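Long-range contacts in aminotransferase (Psychrobacter arcticus 273-4, PDB 3IF2), which probably transfers amino groups between amino acids and keto acids, perhaps between valine and pyruvate, with pyridoxal 5'-phosphate as cofactor: residues N35-G40 with E423-D428; E384-K389 with K431-V436. One frame throughout, in Å; residues are numbered along the deposited sequence.

Interaction 1: N35-G40 with E423-D428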
loop_
_atom_site.group_PDB
_atom_site.type_symbol
_atom_site.label_atom_id
_atom_site.label_comp_id
_atom_site.label_asym_id
_atom_site.label_seq_id
_atom_site.Cartn_x
_atom_site.Cartn_y
_atom_site.Cartn_z
ATOM N N ASN A 35 -5.313 -20.774 22.264
ATOM C CA ASN A 35 -3.968 -20.445 22.730
ATOM C C ASN A 35 -3.270 -20.018 21.444
ATOM O O ASN A 35 -2.779 -20.855 20.699
ATOM C CB ASN A 35 -3.261 -21.648 23.378
ATOM C CG ASN A 35 -3.998 -22.201 24.591
ATOM O OD1 ASN A 35 -4.712 -21.481 25.288
ATOM N ND2 ASN A 35 -3.805 -23.485 24.859
HETATM N N MSE A 36 -3.260 -18.717 21.168
HETATM C CA MSE A 36 -2.727 -18.171 19.908
HETATM C C MSE A 36 -1.211 -17.910 19.974
HETATM O O MSE A 36 -0.773 -16.851 20.417
HETATM C CB MSE A 36 -3.528 -16.904 19.516
HETATM C CG MSE A 36 -3.056 -16.131 18.248
HETATM SE SE MSE A 36 -2.762 -17.278 16.685
HETATM C CE MSE A 36 -2.397 -15.848 15.405
ATOM N N LEU A 37 -0.424 -18.902 19.547
ATOM C CA LEU A 37 1.056 -18.817 19.462
ATOM C C LEU A 37 1.571 -18.789 18.019
ATOM O O LEU A 37 2.773 -18.878 17.804
ATOM C CB LEU A 37 1.697 -20.005 20.215
ATOM C CG LEU A 37 1.366 -20.136 21.698
ATOM C CD1 LEU A 37 2.019 -21.398 22.271
ATOM C CD2 LEU A 37 1.805 -18.867 22.453
ATOM N N GLY A 38 0.666 -18.649 17.044
ATOM C CA GLY A 38 0.992 -18.622 15.598
ATOM C C GLY A 38 1.124 -17.280 14.881
ATOM O O GLY A 38 1.579 -17.236 13.719
ATOM N N GLY A 39 0.721 -16.192 15.535
ATOM C CA GLY A 39 0.769 -14.859 14.902
ATOM C C GLY A 39 2.144 -14.216 14.878
ATOM O O GLY A 39 3.097 -14.742 15.475
ATOM N N GLY A 40 2.220 -13.083 14.172
ATOM C CA GLY A 40 3.407 -12.244 14.047
ATOM C C GLY A 40 3.200 -10.829 14.583
ATOM O O GLY A 40 4.047 -9.954 14.355
ATOM N N GLU A 423 1.749 -14.296 29.138
ATOM C CA GLU A 423 2.300 -15.378 29.918
ATOM C C GLU A 423 1.361 -16.574 30.027
ATOM O O GLU A 423 1.777 -17.695 29.762
ATOM C CB GLU A 423 2.711 -14.828 31.282
ATOM C CG GLU A 423 3.448 -15.799 32.197
ATOM C CD GLU A 423 4.168 -15.106 33.347
ATOM O OE1 GLU A 423 4.555 -13.903 33.230
ATOM O OE2 GLU A 423 4.371 -15.795 34.368
ATOM N N GLN A 424 0.081 -16.333 30.319
ATOM C CA GLN A 424 -0.875 -17.439 30.466
ATOM C C GLN A 424 -1.082 -18.234 29.160
ATOM O O GLN A 424 -1.286 -19.452 29.222
ATOM C CB GLN A 424 -2.214 -16.976 31.079
ATOM C CG GLN A 424 -3.136 -18.122 31.596
ATOM C CD GLN A 424 -2.469 -19.046 32.661
ATOM O OE1 GLN A 424 -1.671 -18.592 33.490
ATOM N NE2 GLN A 424 -2.802 -20.337 32.622
ATOM N N THR A 425 -1.013 -17.562 28.004
ATOM C CA THR A 425 -1.124 -18.233 26.709
ATOM C C THR A 425 0.087 -19.174 26.511
ATOM O O THR A 425 -0.093 -20.303 26.093
ATOM C CB THR A 425 -1.296 -17.235 25.520
ATOM O OG1 THR A 425 -2.443 -16.409 25.739
ATOM C CG2 THR A 425 -1.477 -17.975 24.197
ATOM N N LEU A 426 1.294 -18.704 26.842
ATOM C CA LEU A 426 2.519 -19.518 26.739
ATOM C C LEU A 426 2.518 -20.739 27.674
ATOM O O LEU A 426 2.987 -21.808 27.265
ATOM C CB LEU A 426 3.792 -18.679 26.968
ATOM C CG LEU A 426 4.289 -17.727 25.861
ATOM C CD1 LEU A 426 5.238 -16.672 26.462
ATOM C CD2 LEU A 426 4.959 -18.478 24.688
ATOM N N ILE A 427 1.999 -20.585 28.897
ATOM C CA ILE A 427 1.917 -21.690 29.868
ATOM C C ILE A 427 0.948 -22.798 29.369
ATOM O O ILE A 427 1.306 -23.985 29.339
ATOM C CB ILE A 427 1.453 -21.204 31.309
ATOM C CG1 ILE A 427 2.459 -20.228 31.947
ATOM C CG2 ILE A 427 1.239 -22.391 32.268
ATOM C CD1 ILE A 427 1.911 -19.531 33.212
ATOM N N ASP A 428 -0.265 -22.374 29.005
ATOM C CA ASP A 428 -1.319 -23.264 28.499
ATOM C C ASP A 428 -0.926 -23.968 27.192
ATOM O O ASP A 428 -1.096 -25.181 27.061
ATOM C CB ASP A 428 -2.631 -22.482 28.262
ATOM C CG ASP A 428 -3.252 -21.924 29.543
ATOM O OD1 ASP A 428 -2.775 -22.202 30.669
ATOM O OD2 ASP A 428 -4.251 -21.193 29.402
HETATM O O HOH W 1 -4.208 -16.649 22.844
#

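Interaction 2: E384-K389 with K431-V436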
loop_
_atom_site.group_PDB
_atom_site.type_symbol
_atom_site.label_atom_id
_atom_site.label_comp_id
_atom_site.label_asym_id
_atom_site.label_seq_id
_atom_site.Cartn_x
_atom_site.Cartn_y
_atom_site.Cartn_z
ATOM N N GLU A 384 -2.137 -29.596 12.796
ATOM C CA GLU A 384 -3.561 -29.977 12.705
ATOM C C GLU A 384 -4.079 -30.527 14.027
ATOM O O GLU A 384 -5.189 -30.200 14.439
ATOM C CB GLU A 384 -3.810 -31.011 11.583
ATOM C CG GLU A 384 -3.527 -30.521 10.149
ATOM C CD GLU A 384 -4.483 -29.441 9.620
ATOM O OE1 GLU A 384 -5.644 -29.368 10.089
ATOM O OE2 GLU A 384 -4.068 -28.678 8.706
ATOM N N ARG A 385 -3.274 -31.361 14.680
ATOM C CA ARG A 385 -3.653 -31.964 15.973
ATOM C C ARG A 385 -3.764 -30.934 17.085
ATOM O O ARG A 385 -4.714 -30.980 17.871
ATOM C CB ARG A 385 -2.675 -33.060 16.377
ATOM C CG ARG A 385 -2.799 -34.303 15.517
ATOM C CD ARG A 385 -1.572 -35.167 15.662
ATOM N NE ARG A 385 -1.566 -36.239 14.667
ATOM C CZ ARG A 385 -1.638 -37.554 14.896
ATOM N NH1 ARG A 385 -1.671 -38.076 16.132
ATOM N NH2 ARG A 385 -1.622 -38.370 13.841
ATOM N N LEU A 386 -2.790 -30.023 17.142
ATOM C CA LEU A 386 -2.798 -28.907 18.105
ATOM C C LEU A 386 -3.985 -27.962 17.834
ATOM O O LEU A 386 -4.652 -27.539 18.786
ATOM C CB LEU A 386 -1.468 -28.139 18.081
ATOM C CG LEU A 386 -0.196 -28.885 18.481
ATOM C CD1 LEU A 386 1.034 -28.071 18.120
ATOM C CD2 LEU A 386 -0.211 -29.231 19.957
ATOM N N LYS A 387 -4.256 -27.664 16.552
ATOM C CA LYS A 387 -5.393 -26.788 16.149
ATOM C C LYS A 387 -6.742 -27.330 16.638
ATOM O O LYS A 387 -7.584 -26.546 17.100
ATOM C CB LYS A 387 -5.414 -26.545 14.625
ATOM C CG LYS A 387 -6.592 -25.684 14.083
ATOM C CD LYS A 387 -6.339 -25.114 12.664
ATOM C CE LYS A 387 -6.052 -26.205 11.615
ATOM N NZ LYS A 387 -7.184 -27.139 11.328
ATOM N N ALA A 388 -6.921 -28.655 16.533
ATOM C CA ALA A 388 -8.122 -29.361 17.022
ATOM C C ALA A 388 -8.223 -29.367 18.569
ATOM O O ALA A 388 -9.314 -29.601 19.089
ATOM C CB ALA A 388 -8.195 -30.813 16.454
ATOM N N LYS A 389 -7.097 -29.145 19.281
ATOM C CA LYS A 389 -7.047 -29.014 20.763
ATOM C C LYS A 389 -6.863 -27.537 21.225
ATOM O O LYS A 389 -6.390 -27.269 22.346
ATOM C CB LYS A 389 -5.960 -29.935 21.361
ATOM C CG LYS A 389 -6.129 -31.414 20.976
ATOM C CD LYS A 389 -5.106 -32.356 21.640
ATOM C CE LYS A 389 -5.593 -32.881 22.995
ATOM N NZ LYS A 389 -6.720 -33.870 22.897
ATOM N N LYS A 431 1.983 -26.415 27.604
ATOM C CA LYS A 431 1.445 -27.601 28.312
ATOM C C LYS A 431 0.844 -28.606 27.302
ATOM O O LYS A 431 1.173 -29.788 27.355
ATOM C CB LYS A 431 0.392 -27.208 29.377
ATOM C CG LYS A 431 -0.126 -28.349 30.296
ATOM C CD LYS A 431 -1.249 -27.828 31.215
ATOM C CE LYS A 431 -1.778 -28.871 32.193
ATOM N NZ LYS A 431 -2.325 -30.078 31.501
ATOM N N VAL A 432 0.016 -28.103 26.375
ATOM C CA VAL A 432 -0.637 -28.923 25.329
ATOM C C VAL A 432 0.401 -29.444 24.328
ATOM O O VAL A 432 0.356 -30.620 23.967
ATOM C CB VAL A 432 -1.785 -28.153 24.582
ATOM C CG1 VAL A 432 -2.454 -29.042 23.521
ATOM C CG2 VAL A 432 -2.834 -27.656 25.575
ATOM N N ILE A 433 1.319 -28.578 23.891
ATOM C CA ILE A 433 2.442 -28.980 23.016
ATOM C C ILE A 433 3.244 -30.111 23.661
ATOM O O ILE A 433 3.599 -31.074 22.987
ATOM C CB ILE A 433 3.398 -27.806 22.685
ATOM C CG1 ILE A 433 2.717 -26.802 21.736
ATOM C CG2 ILE A 433 4.699 -28.308 22.026
ATOM C CD1 ILE A 433 3.435 -25.469 21.607
ATOM N N GLY A 434 3.486 -30.015 24.966
ATOM C CA GLY A 434 4.212 -31.043 25.684
ATOM C C GLY A 434 3.482 -32.374 25.733
ATOM O O GLY A 434 4.078 -33.420 25.460
ATOM N N GLU A 435 2.191 -32.337 26.071
ATOM C CA GLU A 435 1.376 -33.551 26.182
ATOM C C GLU A 435 1.286 -34.275 24.843
ATOM O O GLU A 435 1.633 -35.454 24.765
ATOM C CB GLU A 435 -0.018 -33.248 26.762
ATOM C CG GLU A 435 0.018 -32.963 28.285
ATOM C CD GLU A 435 -1.262 -32.340 28.841
ATOM O OE1 GLU A 435 -1.869 -31.477 28.158
ATOM O OE2 GLU A 435 -1.641 -32.681 29.988
ATOM N N VAL A 436 0.904 -33.542 23.796
ATOM C CA VAL A 436 0.758 -34.123 22.451
ATOM C C VAL A 436 2.068 -34.751 21.932
ATOM O O VAL A 436 2.051 -35.913 21.486
ATOM C CB VAL A 436 0.165 -33.103 21.439
ATOM C CG1 VAL A 436 0.185 -33.650 20.009
ATOM C CG2 VAL A 436 -1.261 -32.724 21.854
#

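Interaction 1: N35-G40 with E423-D428
In the small domain of this aminotransferase of the class I and II family, strand 35-36, which pairs in parallel with strand 391-392, lies against the first turns of the C-terminal helix 423-441, and the methyl group of T425 bears on the strand backbone. That methyl carries much of the contact. CG2 stands anti to the backbone N of its own residue, and CG2 of T425 lies 3.6 Å from N of M36 and 3.8 Å from CA of N35. A water that accepts a hydrogen bond from N of M36 at 2.8 Å is also weakly hydrogen-bonded to OG1 of T425. The side chain of N35 crosses that of D428 at about a right angle, its amide plane turned 52° from the carboxylate, and ND2 of N35 lies 3.7 Å from CB of D428. The two meet in van der Waals contact, and ND2 of N35 is hydrogen-bonded to OG1 of T391, on the paired strand. An alanine in place of N35 would probably leave the T391 hydroxyl without this partner and open a gap beside CB of D428. Deeper in, L37 is held among I393, A421 and the helix, sliding past T425 in the opposite direction; its CD2 touches CD2 of L426 at 3.9 Å.

Interaction 2: E384-K389 with K431-V436
L386 inserts the fork of its side chain against the helix carrying V432, I433 and V436. CD2 of L386 comes close to the backbone of the partner helix, 4.1 Å from CA of I433. The same methyl meets the valines on either side in sequence, CD2 of L386 lying 4.1 Å from CG2 of V436 and slightly farther from CG1 of V432. CG1 of I433 meets both methyls of L386, each at 4.2 Å from CD1 and CD2. K389 adds its aliphatic part: CD of K389 packs on CG2 of V436 at 3.9 Å, while CB of K389 lies near CG1 of V432. CD stands anti at chi2 (-176°), which extends the lysine chain as far as the carbon that meets V436. V432 and V436, one turn apart, thus offer a methyl pair to both L386 and K389. The contact is an apolar helix-helix packing in the small domain of a fold-type I PLP enzyme, away from the cofactor, between helices 379-388 and 423-441, whose short segments run at 128° to each other with axes 10.7 Å apart. Outside this layer, I393, from a loop, touches both L386 and I433. Farther out, charges pair within each helix: K387 forms a salt bridge with E384, R385 another with D381, and NZ of K431 a weak one with OE2 of E435 at 3.1 Å.

How the interactions relate
From the N terminus, the chain first lays down strand 35-36, then runs through most of the protein, including the cofactor-binding residues, before helix 423-441 returns to it; interaction 1 closes this loop of 382 residues. Interaction 2 closes a much shorter one, of 41 residues, from segment 384-389 to the same C-terminal helix. The two loops cross: 384-389 lies within the long span, but 431-436 falls just beyond its end. Helix 423-441 serves both, its early turns meeting the strand and its later turns the helix, and the centres of the two contacts lie about 12 Å apart. The chain just after 384-389 bridges the two contacts.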